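Local atomic coordinates of pyruvate kinase 1 (Trypanosoma brucei brucei, PDB entry 4KCW), a protein that catalyses the transfer of the phosphoryl group of phosphoenolpyruvate to ADP, giving pyruvate and ATP in the last step of glycolysis. Residues V476-H481 against N491-I496; S238-H243 against N257-A262; T297-S302 against S315-A320. All coordinates share one frame; numbering follows the deposited sequence.

Contact 1: residues V476-H481 against N491-I496. With FDP (2,6-di-O-phosphono-beta-D-fructofuranose), chain F.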
loop_
_atom_site.group_PDB
_atom_site.type_symbol
_atom_site.label_atom_id
_atom_site.label_comp_id
_atom_site.label_asym_id
_atom_site.label_seq_id
_atom_site.Cartn_x
_atom_site.Cartn_y
_atom_site.Cartn_z
ATOM N N VAL A 476 -17.990 2.233 24.725
ATOM C CA VAL A 476 -18.578 2.840 23.569
ATOM C C VAL A 476 -19.300 1.824 22.667
ATOM O O VAL A 476 -18.812 0.716 22.447
ATOM C CB VAL A 476 -17.547 3.620 22.755
ATOM C CG1 VAL A 476 -18.219 4.197 21.518
ATOM C CG2 VAL A 476 -16.953 4.747 23.612
ATOM N N VAL A 477 -20.472 2.213 22.163
ATOM C CA VAL A 477 -21.206 1.416 21.186
ATOM C C VAL A 477 -21.552 2.297 20.002
ATOM O O VAL A 477 -21.785 3.499 20.172
ATOM C CB VAL A 477 -22.515 0.873 21.788
ATOM C CG1 VAL A 477 -23.348 0.194 20.720
ATOM C CG2 VAL A 477 -22.204 -0.090 22.920
ATOM N N VAL A 478 -21.506 1.720 18.802
ATOM C CA VAL A 478 -21.779 2.458 17.585
ATOM C C VAL A 478 -23.205 2.128 17.116
ATOM O O VAL A 478 -23.531 0.961 16.800
ATOM C CB VAL A 478 -20.776 2.101 16.456
ATOM C CG1 VAL A 478 -21.140 2.817 15.172
ATOM C CG2 VAL A 478 -19.346 2.456 16.863
ATOM N N VAL A 479 -24.067 3.138 17.158
ATOM C CA VAL A 479 -25.495 2.954 17.018
ATOM C C VAL A 479 -25.969 3.572 15.701
ATOM O O VAL A 479 -25.718 4.775 15.432
ATOM C CB VAL A 479 -26.228 3.662 18.156
ATOM C CG1 VAL A 479 -27.740 3.559 17.964
ATOM C CG2 VAL A 479 -25.782 3.100 19.500
ATOM N N VAL A 480 -26.654 2.768 14.886
ATOM C CA VAL A 480 -27.014 3.165 13.522
ATOM C C VAL A 480 -28.519 3.056 13.343
ATOM O O VAL A 480 -29.091 2.004 13.565
ATOM C CB VAL A 480 -26.285 2.282 12.487
ATOM C CG1 VAL A 480 -26.845 2.491 11.093
ATOM C CG2 VAL A 480 -24.815 2.606 12.490
ATOM N N HIS A 481 -29.173 4.183 13.076
ATOM C CA HIS A 481 -30.571 4.188 12.583
ATOM C C HIS A 481 -30.885 5.488 11.886
ATOM O O HIS A 481 -29.976 6.237 11.522
ATOM C CB HIS A 481 -31.538 3.949 13.729
ATOM C CG HIS A 481 -31.274 4.804 14.941
ATOM N ND1 HIS A 481 -31.653 6.113 15.011
ATOM C CD2 HIS A 481 -30.732 4.483 16.199
ATOM C CE1 HIS A 481 -31.299 6.624 16.212
ATOM N NE2 HIS A 481 -30.760 5.616 16.956
ATOM N N ASN A 491 -29.938 6.993 8.256
ATOM C CA ASN A 491 -29.119 8.102 7.763
ATOM C C ASN A 491 -28.190 8.663 8.852
ATOM O O ASN A 491 -27.582 9.703 8.675
ATOM C CB ASN A 491 -30.010 9.211 7.163
ATOM C CG ASN A 491 -30.738 9.999 8.226
ATOM O OD1 ASN A 491 -31.262 9.418 9.192
ATOM N ND2 ASN A 491 -30.614 11.309 8.169
ATOM N N GLN A 492 -28.074 7.949 9.972
ATOM C CA GLN A 492 -27.479 8.521 11.180
ATOM C C GLN A 492 -26.613 7.503 11.919
ATOM O O GLN A 492 -27.040 6.369 12.115
ATOM C CB GLN A 492 -28.590 9.033 12.110
ATOM C CG GLN A 492 -28.087 9.692 13.362
ATOM C CD GLN A 492 -29.209 10.065 14.297
ATOM O OE1 GLN A 492 -29.467 9.368 15.276
ATOM N NE2 GLN A 492 -29.897 11.178 14.001
ATOM N N THR A 493 -25.484 7.960 12.463
ATOM C CA THR A 493 -24.624 7.141 13.317
ATOM C C THR A 493 -24.363 7.906 14.595
ATOM O O THR A 493 -23.916 9.051 14.542
ATOM C CB THR A 493 -23.224 6.928 12.699
ATOM O OG1 THR A 493 -23.325 6.421 11.367
ATOM C CG2 THR A 493 -22.393 5.947 13.554
ATOM N N ARG A 494 -24.546 7.254 15.743
ATOM C CA ARG A 494 -24.127 7.832 17.006
ATOM C C ARG A 494 -23.061 6.961 17.671
ATOM O O ARG A 494 -23.149 5.727 17.662
ATOM C CB ARG A 494 -25.314 7.985 17.953
ATOM C CG ARG A 494 -26.323 9.038 17.554
ATOM C CD ARG A 494 -27.728 8.498 17.766
ATOM N NE ARG A 494 -28.089 8.605 19.163
ATOM C CZ ARG A 494 -28.903 7.788 19.801
ATOM N NH1 ARG A 494 -29.140 7.998 21.087
ATOM N NH2 ARG A 494 -29.520 6.810 19.158
ATOM N N LEU A 495 -22.151 7.600 18.388
ATOM C CA LEU A 495 -21.384 6.888 19.377
ATOM C C LEU A 495 -21.910 7.167 20.764
ATOM O O LEU A 495 -21.949 8.318 21.201
ATOM C CB LEU A 495 -19.932 7.262 19.282
ATOM C CG LEU A 495 -19.201 6.419 18.256
ATOM C CD1 LEU A 495 -19.825 6.589 16.838
ATOM C CD2 LEU A 495 -17.711 6.791 18.278
ATOM N N ILE A 496 -22.120 6.093 21.506
ATOM C CA ILE A 496 -22.903 6.099 22.749
ATOM C C ILE A 496 -22.091 5.369 23.840
ATOM O O ILE A 496 -21.643 4.245 23.641
ATOM C CB ILE A 496 -24.224 5.308 22.533
ATOM C CG1 ILE A 496 -25.109 6.038 21.550
ATOM C CG2 ILE A 496 -24.946 5.078 23.834
ATOM C CD1 ILE A 496 -25.074 7.523 21.752
HETATM P P1 FDP F . -37.680 2.909 11.638
HETATM O O1P FDP F . -37.180 3.759 12.712
HETATM O O2P FDP F . -38.271 1.568 12.147
HETATM O O3P FDP F . -38.790 3.594 10.745
HETATM O O1 FDP F . -37.420 4.304 8.512
HETATM C C1 FDP F . -36.482 4.589 9.571
HETATM C C2 FDP F . -35.716 3.294 9.886
HETATM O O2 FDP F . -36.542 2.420 10.590
HETATM C C3 FDP F . -34.380 3.510 10.597
HETATM O O3 FDP F . -34.546 3.851 11.978
HETATM C C4 FDP F . -33.847 2.120 10.472
HETATM O O4 FDP F . -32.442 2.079 10.790
HETATM C C5 FDP F . -34.112 1.829 8.984
HETATM O O5 FDP F . -35.307 2.610 8.663
HETATM C C6 FDP F . -34.387 0.330 8.788
HETATM O O6 FDP F . -34.345 -0.030 7.402
HETATM P P2 FDP F . -34.191 -1.555 6.952
HETATM O O4P FDP F . -32.863 -2.175 7.352
HETATM O O5P FDP F . -35.450 -2.323 7.571
HETATM O O6P FDP F . -34.393 -1.620 5.335
#
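Val479 N donates to Arg494 O at 2.8 Å, almost straight at 175°. Arg494 N returns the bond to Val479 O, again at 2.8 Å. A second reciprocal pair joins Val477 and Ile496. Toward the connecting loop the bonding slackens. His481 N reaches Gln492 O at 3.2 Å, and the return bond from Gln492 N is weak. The two segments are the arms of an antiparallel beta hairpin at the edge, within this chain, of the alpha/beta domain's mixed sheet. Strand 396-400 flanks 476-481. A strand of the second subunit pairs with 492-494, so the sheet continues across the interface.

On the face of Val477, Val479 and His481, Val479 CG2 packs on Ile496 CG1 at 3.6 Å. His481 CG sits between its backbone N and carbonyl carbon (chi1 48°). The ring then lies over the hairpin, and Arg494 NH2 meets its NE2 at the ring edge, 2.8 Å away. That bond is weak and bent, with the guanidinium turned 63° from the ring. Gln492 extends beside the ring, with OE1 3.4 Å from His481 CE1. At the loop end, His481 CA lies 3.3 Å from O4 of fructose 2,6-bisphosphate. This probably borders the effector site, as in related trypanosomatid enzymes.

Contact 2: residues S238-H243 against N257-A262. With MG (magnesium ion), chain C; OXL (oxalate ion), chain E.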
loop_
_atom_site.group_PDB
_atom_site.type_symbol
_atom_site.label_atom_id
_atom_site.label_comp_id
_atom_site.label_asym_id
_atom_site.label_seq_id
_atom_site.Cartn_x
_atom_site.Cartn_y
_atom_site.Cartn_z
ATOM N N SER A 238 -29.182 -19.661 -3.641
ATOM C CA SER A 238 -28.950 -20.570 -4.766
ATOM C C SER A 238 -27.754 -21.453 -4.492
ATOM O O SER A 238 -26.673 -20.974 -4.123
ATOM C CB SER A 238 -28.741 -19.796 -6.064
ATOM O OG SER A 238 -29.826 -18.938 -6.319
ATOM N N LYS A 239 -27.940 -22.748 -4.671
ATOM C CA LYS A 239 -26.856 -23.689 -4.508
ATOM C C LYS A 239 -26.085 -23.812 -5.811
ATOM O O LYS A 239 -26.676 -24.119 -6.839
ATOM C CB LYS A 239 -27.418 -25.040 -4.099
ATOM C CG LYS A 239 -28.062 -25.026 -2.728
ATOM C CD LYS A 239 -28.792 -26.336 -2.442
ATOM C CE LYS A 239 -27.836 -27.525 -2.398
ATOM N NZ LYS A 239 -28.525 -28.747 -1.898
ATOM N N ILE A 240 -24.796 -23.452 -5.793
ATOM C CA ILE A 240 -23.919 -23.651 -6.954
ATOM C C ILE A 240 -23.277 -25.032 -6.886
ATOM O O ILE A 240 -22.633 -25.395 -5.892
ATOM C CB ILE A 240 -22.789 -22.603 -7.028
ATOM C CG1 ILE A 240 -23.359 -21.185 -6.969
ATOM C CG2 ILE A 240 -21.962 -22.803 -8.298
ATOM C CD1 ILE A 240 -24.392 -20.920 -8.024
ATOM N N GLU A 241 -23.446 -25.796 -7.952
ATOM C CA GLU A 241 -23.392 -27.245 -7.866
ATOM C C GLU A 241 -22.922 -27.852 -9.177
ATOM O O GLU A 241 -22.598 -29.021 -9.222
ATOM C CB GLU A 241 -24.771 -27.814 -7.503
ATOM C CG GLU A 241 -25.017 -27.882 -6.024
ATOM C CD GLU A 241 -26.045 -28.926 -5.642
ATOM O OE1 GLU A 241 -25.632 -29.993 -5.145
ATOM O OE2 GLU A 241 -27.261 -28.636 -5.726
ATOM N N ASN A 242 -22.891 -27.058 -10.248
ATOM C CA ASN A 242 -22.359 -27.552 -11.524
ATOM C C ASN A 242 -21.593 -26.503 -12.307
ATOM O O ASN A 242 -21.500 -25.333 -11.903
ATOM C CB ASN A 242 -23.479 -28.121 -12.384
ATOM C CG ASN A 242 -24.653 -27.174 -12.487
ATOM O OD1 ASN A 242 -24.467 -25.976 -12.689
ATOM N ND2 ASN A 242 -25.846 -27.667 -12.161
ATOM N N HIS A 243 -21.053 -26.940 -13.439
ATOM C CA HIS A 243 -20.329 -26.092 -14.378
ATOM C C HIS A 243 -21.051 -24.789 -14.648
ATOM O O HIS A 243 -20.459 -23.711 -14.577
ATOM C CB HIS A 243 -20.138 -26.859 -15.686
ATOM C CG HIS A 243 -19.121 -26.252 -16.595
ATOM N ND1 HIS A 243 -19.459 -25.583 -17.714
ATOM C CD2 HIS A 243 -17.728 -26.170 -16.490
ATOM C CE1 HIS A 243 -18.344 -25.100 -18.301
ATOM N NE2 HIS A 243 -17.288 -25.455 -17.549
ATOM N N ASN A 257 -30.774 -14.064 -2.966
ATOM C CA ASN A 257 -30.495 -13.384 -1.693
ATOM C C ASN A 257 -29.163 -13.775 -1.121
ATOM O O ASN A 257 -28.719 -13.195 -0.115
ATOM C CB ASN A 257 -31.582 -13.708 -0.664
ATOM C CG ASN A 257 -32.943 -13.164 -1.068
ATOM O OD1 ASN A 257 -33.771 -13.882 -1.653
ATOM N ND2 ASN A 257 -33.111 -11.859 -0.913
ATOM N N GLY A 258 -28.599 -14.861 -1.663
ATOM C CA GLY A 258 -27.377 -15.462 -1.131
ATOM C C GLY A 258 -27.038 -16.730 -1.901
ATOM O O GLY A 258 -27.826 -17.193 -2.732
ATOM N N ILE A 259 -25.947 -17.372 -1.511
ATOM C CA ILE A 259 -25.351 -18.437 -2.285
ATOM C C ILE A 259 -24.830 -19.487 -1.331
ATOM O O ILE A 259 -24.323 -19.166 -0.225
ATOM C CB ILE A 259 -24.153 -17.917 -3.110
ATOM C CG1 ILE A 259 -24.626 -16.976 -4.215
ATOM C CG2 ILE A 259 -23.326 -19.071 -3.680
ATOM C CD1 ILE A 259 -25.581 -17.631 -5.179
ATOM N N MET A 260 -25.044 -20.743 -1.698
ATOM C CA MET A 260 -24.303 -21.834 -1.105
ATOM C C MET A 260 -23.346 -22.440 -2.119
ATOM O O MET A 260 -23.730 -22.719 -3.260
ATOM C CB MET A 260 -25.241 -22.908 -0.621
ATOM C CG MET A 260 -24.511 -24.051 0.047
ATOM S SD MET A 260 -25.592 -25.452 0.304
ATOM C CE MET A 260 -26.895 -24.765 1.335
ATOM N N VAL A 261 -22.090 -22.594 -1.718
ATOM C CA VAL A 261 -21.167 -23.439 -2.446
ATOM C C VAL A 261 -21.396 -24.867 -2.038
ATOM O O VAL A 261 -21.006 -25.285 -0.948
ATOM C CB VAL A 261 -19.710 -23.086 -2.128
ATOM C CG1 VAL A 261 -18.769 -23.854 -3.049
ATOM C CG2 VAL A 261 -19.499 -21.592 -2.241
ATOM N N ALA A 262 -22.103 -25.592 -2.880
ATOM C CA ALA A 262 -22.517 -26.954 -2.576
ATOM C C ALA A 262 -21.456 -27.918 -3.062
ATOM O O ALA A 262 -21.564 -28.464 -4.158
ATOM C CB ALA A 262 -23.854 -27.251 -3.264
HETATM MG MG MG C . -26.305 -31.463 -4.050
HETATM C C1 OXL E . -25.371 -30.212 -1.513
HETATM C C2 OXL E . -23.987 -30.635 -2.059
HETATM O O1 OXL E . -25.455 -29.558 -0.418
HETATM O O2 OXL E . -23.999 -31.265 -3.153
HETATM O O3 OXL E . -26.337 -30.477 -2.267
HETATM O O4 OXL E . -22.938 -30.291 -1.425
HETATM O O HOH W 1 -28.327 -30.694 -4.588
HETATM O O HOH W 2 -26.626 -32.963 -2.853
#
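Backbone hydrogen bonds zip the two segments together in parallel register. Ser238 N donates to Gly258 O, and Met260 N to Ser238 O. Ile240 N then meets Met260 O at 2.8 Å, with an N-H...O angle of 165°. Ala262 N closes the series on Ile240 O at 3.1 Å.

Apolar contacts divide between the two faces. Ile240 CG1 meets Ile259 CG2 at 3.9 Å on the face covered by helices 249-255 and 275-289. On the other face Lys239 and Met260 run side by side, with Lys239 CG 3.9 Å from Met260 SD. These are neighbouring strands of the eight-stranded TIM barrel. The helices 243-247 and 249-255 between them make the link a beta-alpha-beta crossover. The face of Lys239 and Met260 looks into the barrel.

Ionic and metal contacts gather at the C-terminal ends of the strands, where the active site of this barrel lies. Oxalate, a known analogue of enolpyruvate, occupies it. Lys239 is bent at chi3 (64°), which brings NZ to oxalate O3 at 2.8 Å. Asp84 forms a salt bridge with the same ammonium, and Ser212 OG is hydrogen-bonded to it. Glu241 binds magnesium through OE1 at 1.9 Å. Oxalate chelates the metal with O2 and O3, and two waters and Asp265 complete the shell. Water 1 donates to Glu241 OE2 at 2.6 Å and accepts a weak bond from Lys239 NZ. One metal-bound water therefore links both side chains. The ammonium and the magnesium both draw on oxalate O3 and would probably polarise it. A potassium ion lies about 4 Å from the Lys239 side chain.

Contact 3: residues T297-S302 against S315-A320. With OXL (oxalate ion), chain E.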
loop_
_atom_site.group_PDB
_atom_site.type_symbol
_atom_site.label_atom_id
_atom_site.label_comp_id
_atom_site.label_asym_id
_atom_site.label_seq_id
_atom_site.Cartn_x
_atom_site.Cartn_y
_atom_site.Cartn_z
ATOM N N THR A 297 -20.386 -28.959 2.979
ATOM C CA THR A 297 -20.332 -30.372 2.609
ATOM C C THR A 297 -18.991 -31.037 2.917
ATOM O O THR A 297 -17.952 -30.626 2.414
ATOM C CB THR A 297 -20.735 -30.645 1.161
ATOM O OG1 THR A 297 -22.119 -30.275 0.965
ATOM C CG2 THR A 297 -20.555 -32.147 0.843
ATOM N N GLN A 298 -19.038 -32.067 3.757
ATOM C CA GLN A 298 -17.857 -32.834 4.111
ATOM C C GLN A 298 -16.830 -31.991 4.859
ATOM O O GLN A 298 -15.655 -32.356 4.918
ATOM C CB GLN A 298 -17.214 -33.460 2.878
ATOM C CG GLN A 298 -18.056 -34.513 2.193
ATOM C CD GLN A 298 -17.272 -35.273 1.122
ATOM O OE1 GLN A 298 -16.333 -34.743 0.518
ATOM N NE2 GLN A 298 -17.591 -36.540 0.960
ATOM N N MET A 299 -17.286 -30.907 5.485
ATOM C CA MET A 299 -16.398 -30.046 6.275
ATOM C C MET A 299 -15.790 -30.744 7.505
ATOM O O MET A 299 -14.612 -30.608 7.757
ATOM C CB MET A 299 -17.085 -28.732 6.648
ATOM C CG MET A 299 -17.620 -27.965 5.431
ATOM S SD MET A 299 -17.727 -26.173 5.672
ATOM C CE MET A 299 -15.998 -25.704 5.613
ATOM N N LEU A 300 -16.572 -31.582 8.178
ATOM C CA LEU A 300 -16.084 -32.378 9.325
ATOM C C LEU A 300 -16.486 -33.847 9.170
ATOM O O LEU A 300 -16.933 -34.499 10.137
ATOM C CB LEU A 300 -16.636 -31.822 10.643
ATOM C CG LEU A 300 -16.252 -30.371 10.911
ATOM C CD1 LEU A 300 -16.960 -29.812 12.134
ATOM C CD2 LEU A 300 -14.740 -30.273 11.068
ATOM N N GLU A 301 -16.306 -34.357 7.953
ATOM C CA GLU A 301 -16.975 -35.550 7.485
ATOM C C GLU A 301 -16.675 -36.781 8.356
ATOM O O GLU A 301 -17.595 -37.527 8.737
ATOM C CB GLU A 301 -16.570 -35.819 6.033
ATOM C CG GLU A 301 -17.095 -37.115 5.445
ATOM C CD GLU A 301 -18.602 -37.105 5.183
ATOM O OE1 GLU A 301 -19.151 -38.188 4.868
ATOM O OE2 GLU A 301 -19.232 -36.026 5.236
ATOM N N SER A 302 -15.394 -37.025 8.626
ATOM C CA SER A 302 -15.005 -38.146 9.489
ATOM C C SER A 302 -15.762 -38.146 10.827
ATOM O O SER A 302 -16.089 -39.204 11.352
ATOM C CB SER A 302 -13.493 -38.172 9.733
ATOM O OG SER A 302 -13.099 -37.128 10.606
ATOM N N SER A 315 -8.674 -27.541 9.157
ATOM C CA SER A 315 -8.278 -26.475 8.295
ATOM C C SER A 315 -9.353 -26.096 7.259
ATOM O O SER A 315 -9.433 -24.949 6.843
ATOM C CB SER A 315 -6.926 -26.730 7.652
ATOM O OG SER A 315 -7.063 -27.522 6.521
ATOM N N ASP A 316 -10.190 -27.040 6.869
ATOM C CA ASP A 316 -11.205 -26.752 5.842
ATOM C C ASP A 316 -12.203 -25.746 6.392
ATOM O O ASP A 316 -12.492 -24.737 5.754
ATOM C CB ASP A 316 -11.928 -28.037 5.432
ATOM C CG ASP A 316 -12.991 -27.804 4.388
ATOM O OD1 ASP A 316 -12.747 -27.084 3.389
ATOM O OD2 ASP A 316 -14.085 -28.365 4.545
ATOM N N VAL A 317 -12.666 -25.986 7.619
ATOM C CA VAL A 317 -13.549 -25.049 8.310
ATOM C C VAL A 317 -12.861 -23.684 8.538
ATOM O O VAL A 317 -13.439 -22.642 8.261
ATOM C CB VAL A 317 -14.040 -25.620 9.672
ATOM C CG1 VAL A 317 -14.833 -24.569 10.428
ATOM C CG2 VAL A 317 -14.893 -26.867 9.469
ATOM N N ALA A 318 -11.631 -23.697 9.045
ATOM C CA ALA A 318 -10.936 -22.444 9.314
ATOM C C ALA A 318 -10.785 -21.635 8.040
ATOM O O ALA A 318 -11.004 -20.430 8.044
ATOM C CB ALA A 318 -9.575 -22.690 9.965
ATOM N N ASN A 319 -10.457 -22.306 6.942
ATOM C CA ASN A 319 -10.197 -21.614 5.682
ATOM C C ASN A 319 -11.441 -21.079 4.978
ATOM O O ASN A 319 -11.393 -19.998 4.343
ATOM C CB ASN A 319 -9.358 -22.477 4.732
ATOM C CG ASN A 319 -7.901 -22.420 5.067
ATOM O OD1 ASN A 319 -7.388 -21.355 5.352
ATOM N ND2 ASN A 319 -7.281 -23.566 5.226
ATOM N N ALA A 320 -12.562 -21.793 5.126
ATOM C CA ALA A 320 -13.866 -21.269 4.696
ATOM C C ALA A 320 -14.159 -19.931 5.408
ATOM O O ALA A 320 -14.600 -18.955 4.787
ATOM C CB ALA A 320 -14.967 -22.284 4.980
HETATM C C1 OXL E . -25.371 -30.212 -1.513
HETATM C C2 OXL E . -23.987 -30.635 -2.059
HETATM O O1 OXL E . -25.455 -29.558 -0.418
HETATM O O2 OXL E . -23.999 -31.265 -3.153
HETATM O O3 OXL E . -26.337 -30.477 -2.267
HETATM O O4 OXL E . -22.938 -30.291 -1.425
#
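Met299 meets the Asp316 carboxylate on one face and at one edge. The methyl CE of Met299 sits above the carboxylate plane, 3.4 Å from OD2. Met299 CA approaches OD2 at the edge, close to the carboxylate plane, at 3.3 Å. CB and CG of the methionine lie a little farther from OD2, so the chain curls past this one oxygen. The two side chains cross at about a right angle. The bend at chi3 (73°) turns CE back over the carboxylate. Asp316 CG is anti to its own backbone N (chi1 180°), which carries the carboxylate out from the helix to meet the loop.

Beside this polar patch the contact is apolar. Met299 CE rests on Ala320 CB at 3.6 Å, one helical turn after Asp316. Val317 CG2 touches both Met299 CB, 4.0 Å away, and Leu300 CD2, 3.8 Å away. Helix 340-357 packs against Met299, Leu300 and Val317.

In the TIM barrel this joins the loop that leaves strand 293-296 to helix 311-323, the helix that follows it in the chain. The loop begins at the active site. There Thr297 OG1 donates to oxalate O4. The helix faces the third subunit: Asp316 OD1 bonds to Ser315 OG of that chain, and Gln298 OE1 to its Arg311 N.

Arg263 NH2 forms a salt bridge with Asp316 OD2 and also donates to Thr297 O. Charge pairing with this arginine probably keeps the buried carboxylate ionised. The same guanidinium ties the helix to the oxalate-binding end of the loop, consistent with a polar link between the active site and the subunit interface.

Overall arrangement
From the N terminus, contact 2 comes first. It closes a 13-residue, mostly helical connection between two adjacent strands of the barrel. Contact 3 follows, closing a 12-residue gap between the loop after strand 293-296 and helix 311-323. Contact 1 comes last, where a nine-residue loop joins two strands of the alpha/beta domain near the C terminus. The three run in series, so none nests or crosses another. Contacts 2 and 3 belong to one barrel and share the oxalate, with centres about 17 Å apart. Contact 1 lies apart, its centre about 35 Å from that of contact 2 and 37 Å from that of contact 3, beside the fructose bisphosphate.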